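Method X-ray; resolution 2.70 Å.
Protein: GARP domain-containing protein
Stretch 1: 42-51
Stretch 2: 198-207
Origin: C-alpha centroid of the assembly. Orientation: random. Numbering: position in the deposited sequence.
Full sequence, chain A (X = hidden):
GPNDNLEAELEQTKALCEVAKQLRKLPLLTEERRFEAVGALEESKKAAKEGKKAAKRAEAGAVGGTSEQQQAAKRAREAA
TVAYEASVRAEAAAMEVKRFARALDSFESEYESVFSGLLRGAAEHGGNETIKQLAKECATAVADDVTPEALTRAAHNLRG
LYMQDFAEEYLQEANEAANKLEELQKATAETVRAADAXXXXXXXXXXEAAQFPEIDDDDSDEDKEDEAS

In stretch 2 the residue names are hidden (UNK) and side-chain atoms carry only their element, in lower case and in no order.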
# COMPACT_ATOMS: atom_id res chain seq x y z
N GLU A 42 -21.91 -2.28 3.71
CA GLU A 42 -23.23 -1.70 3.51
C GLU A 42 -24.22 -2.69 2.89
O GLU A 42 -25.38 -2.70 3.28
CB GLU A 42 -23.12 -0.39 2.74
CG GLU A 42 -22.45 0.70 3.57
CD GLU A 42 -23.18 1.21 4.81
OE1 GLU A 42 -24.41 1.41 4.74
OE2 GLU A 42 -22.50 1.42 5.84
N GLU A 43 -23.75 -3.58 2.03
CA GLU A 43 -24.60 -4.65 1.48
C GLU A 43 -25.01 -5.63 2.59
O GLU A 43 -26.15 -6.09 2.59
CB GLU A 43 -23.89 -5.42 0.36
CG GLU A 43 -24.62 -5.33 -0.97
CD GLU A 43 -25.41 -6.57 -1.38
OE1 GLU A 43 -25.06 -7.18 -2.41
OE2 GLU A 43 -26.39 -6.91 -0.68
N SER A 44 -24.09 -5.93 3.55
CA SER A 44 -24.36 -6.83 4.67
C SER A 44 -25.35 -6.21 5.63
O SER A 44 -26.17 -6.92 6.21
CB SER A 44 -23.08 -7.26 5.37
OG SER A 44 -22.50 -6.23 6.16
N LYS A 45 -25.33 -4.88 5.75
CA LYS A 45 -26.28 -4.17 6.59
C LYS A 45 -27.67 -4.11 5.90
O LYS A 45 -28.68 -4.14 6.60
CB LYS A 45 -25.76 -2.78 6.96
CG LYS A 45 -24.68 -2.78 8.03
CD LYS A 45 -24.28 -1.36 8.35
CE LYS A 45 -23.16 -1.24 9.35
NZ LYS A 45 -22.46 0.07 9.20
N LYS A 46 -27.71 -4.08 4.54
CA LYS A 46 -28.99 -4.07 3.79
C LYS A 46 -29.64 -5.44 3.84
O LYS A 46 -30.86 -5.54 3.91
CB LYS A 46 -28.84 -3.58 2.33
CG LYS A 46 -28.47 -2.10 2.17
CD LYS A 46 -28.07 -1.74 0.72
CE LYS A 46 -26.80 -0.91 0.63
NZ LYS A 46 -26.00 -1.20 -0.60
N ALA A 47 -28.83 -6.51 3.79
CA ALA A 47 -29.28 -7.89 3.89
C ALA A 47 -29.83 -8.16 5.30
O ALA A 47 -30.85 -8.83 5.42
CB ALA A 47 -28.12 -8.83 3.58
N ALA A 48 -29.20 -7.60 6.35
CA ALA A 48 -29.65 -7.76 7.73
C ALA A 48 -30.98 -7.02 7.98
O ALA A 48 -31.85 -7.54 8.67
CB ALA A 48 -28.58 -7.29 8.71
N LYS A 49 -31.13 -5.81 7.42
CA LYS A 49 -32.34 -4.98 7.55
C LYS A 49 -33.52 -5.67 6.86
O LYS A 49 -34.62 -5.70 7.42
CB LYS A 49 -32.07 -3.59 6.93
CG LYS A 49 -33.08 -2.50 7.28
CD LYS A 49 -32.83 -1.25 6.43
CE LYS A 49 -33.31 0.01 7.08
NZ LYS A 49 -32.76 1.21 6.37
N GLU A 50 -33.28 -6.25 5.68
CA GLU A 50 -34.27 -6.97 4.89
C GLU A 50 -34.65 -8.30 5.53
O GLU A 50 -35.83 -8.67 5.51
CB GLU A 50 -33.79 -7.19 3.44
CG GLU A 50 -33.81 -5.93 2.59
CD GLU A 50 -33.69 -6.19 1.10
OE1 GLU A 50 -34.74 -6.17 0.41
OE2 GLU A 50 -32.55 -6.40 0.62
N GLY A 51 -33.66 -9.00 6.09
CA GLY A 51 -33.85 -10.27 6.79
C GLY A 51 -34.71 -10.11 8.03
O GLY A 51 -35.55 -10.96 8.32
N UNK A 198 -24.47 -12.85 4.66
CA UNK A 198 -25.65 -12.08 5.03
C UNK A 198 -26.71 -12.11 3.91
O UNK A 198 -27.89 -12.23 4.21
c UNK A 198 -25.28 -10.65 5.37
N UNK A 199 -26.31 -12.05 2.64
CA UNK A 199 -27.23 -12.11 1.50
C UNK A 199 -27.96 -13.43 1.44
O UNK A 199 -29.19 -13.44 1.32
o UNK A 199 -27.09 -9.55 0.25
o UNK A 199 -25.25 -10.09 -0.85
c UNK A 199 -26.25 -10.39 -0.16
c UNK A 199 -26.49 -11.86 0.17
N UNK A 200 -27.22 -14.54 1.57
CA UNK A 200 -27.73 -15.92 1.58
C UNK A 200 -28.78 -16.11 2.67
O UNK A 200 -29.82 -16.73 2.41
c UNK A 200 -26.58 -16.94 1.79
o UNK A 200 -25.64 -16.34 -0.35
o UNK A 200 -24.52 -17.77 0.89
c UNK A 200 -25.50 -17.03 0.70
N UNK A 201 -28.52 -15.58 3.89
CA UNK A 201 -29.40 -15.62 5.05
C UNK A 201 -30.64 -14.76 4.81
O UNK A 201 -31.74 -15.21 5.12
c UNK A 201 -28.66 -15.18 6.31
N UNK A 202 -30.48 -13.53 4.27
CA UNK A 202 -31.59 -12.61 3.91
C UNK A 202 -32.57 -13.36 2.99
O UNK A 202 -33.77 -13.35 3.23
c UNK A 202 -31.51 -9.70 1.28
c UNK A 202 -32.11 -10.61 2.35
n UNK A 202 -30.45 -9.54 -0.95
c UNK A 202 -31.21 -10.41 -0.02
c UNK A 202 -31.05 -11.35 3.19
N UNK A 203 -32.02 -14.02 1.95
CA UNK A 203 -32.76 -14.79 0.97
C UNK A 203 -33.48 -15.97 1.59
O UNK A 203 -34.60 -16.25 1.19
o UNK A 203 -31.36 -14.15 -0.88
c UNK A 203 -31.82 -15.26 -0.13
N UNK A 204 -32.86 -16.65 2.58
CA UNK A 204 -33.48 -17.78 3.28
C UNK A 204 -34.66 -17.28 4.12
O UNK A 204 -35.69 -17.93 4.14
c UNK A 204 -32.47 -18.56 4.13
c UNK A 204 -32.00 -20.86 5.31
o UNK A 204 -30.79 -20.85 4.97
o UNK A 204 -32.46 -21.61 6.20
c UNK A 204 -32.97 -19.93 4.58
N UNK A 205 -34.52 -16.10 4.76
CA UNK A 205 -35.58 -15.46 5.55
C UNK A 205 -36.72 -15.02 4.64
O UNK A 205 -37.88 -15.29 4.95
c UNK A 205 -35.02 -14.26 6.32
N UNK A 206 -36.41 -14.39 3.50
CA UNK A 206 -37.39 -13.93 2.51
C UNK A 206 -38.20 -15.06 1.85
O UNK A 206 -39.37 -14.86 1.53
c UNK A 206 -36.34 -11.64 1.93
c UNK A 206 -36.69 -13.06 1.45
c UNK A 206 -35.77 -10.77 0.84
n UNK A 206 -35.95 -9.46 1.01
o UNK A 206 -35.17 -11.24 -0.14
N UNK A 207 -37.58 -16.25 1.65
CA UNK A 207 -38.24 -17.43 1.04
C UNK A 207 -39.24 -18.10 1.98
O UNK A 207 -40.30 -18.55 1.53
c UNK A 207 -35.56 -18.08 -1.39
o UNK A 207 -34.60 -18.73 -0.91
c UNK A 207 -36.97 -18.41 -0.94
c UNK A 207 -37.20 -18.45 0.56
o UNK A 207 -35.41 -17.18 -2.25

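Position 198 carries one side-chain carbon, pointed toward stretch 1; this CB lies 3.8 Å from Ala47 CB and 4.0 Å from Ser44 CB. A lone carbon means alanine, Ala198, and its small methyl lets the backbones approach closely, with the CA atoms of Ser44 and Ala198 5.4 Å apart.

Position 199 has two carbons, the second bearing two oxygens: a carboxylate on a short stem, hence Asp199. Its CA-to-CB bond points sideways, but the end comes nearer, and OD1 lies 3.6 Å from Ala47 CB and 2.9 Å from Glu43 OE2. The latter is no hydrogen bond, since both atoms are acceptors; two like charges are simply close together.

Position 200 shows the same two carbons and paired oxygens, so it is Asp200. Its CB points away from stretch 1, and a charged group suits this exposed site.

Position 201 has a single carbon, again alanine. Ala201 is buried although it does not touch stretch 1, and its methyl brings no polar group into that setting.

Position 202 bears four carbons in an unbranched row ending in nitrogen, the signature of lysine. The CA-to-CB bond of Lys202 points toward stretch 1, with CB 3.4 Å from Ala47 O and CD 3.5 Å from Glu50 OE2. Its NZ forms a salt bridge with Asp199 OD1 at 3.6 Å, one turn back, placing positive charge beside the crowded carboxylates. Glu50 OE2 is 4.1 Å from Lys202 NZ, beyond a salt bridge.

Position 203 has one carbon and one oxygen: Ser203, whose CA-to-CB bond points away from stretch 1, its small polar group suiting a partly exposed site.

Position 204 has three carbons, the last with two oxygens. This is Glu204, exposed and out of reach of stretch 1, where its charge can face solvent.

Position 205 has one carbon, its CB, 3.9 Å from Gly51 O. Ala205 thus fills its buried place with a methyl directed toward stretch 1.

Position 206 ends its three carbons in one oxygen and one nitrogen, an amide: Gln206. Its CA-to-CB bond points sideways, but the chain is long enough to bring a neutral polar amide to Glu50 at the partly exposed margin, NE2 approaching Glu50 OE1 at 3.6 Å without a hydrogen bond.

Position 207 has three carbons and two terminal oxygens; Glu207 is exposed and out of reach of stretch 1, where a charged carboxylate can stay in solvent.

The helices run nearly parallel, 17° apart, with axes approaching to 8.3 Å. Small residues permit this closeness: Ala47 packs against Ala198, and Gly51 CA comes within 4.3 Å of Lys202 CA. No hydrogen bond crosses the 415 Å² contact, so close packing dominates, flanked by charged and polar side chains.

Stretch 2, residues 198-207: ADDAKSEAQE
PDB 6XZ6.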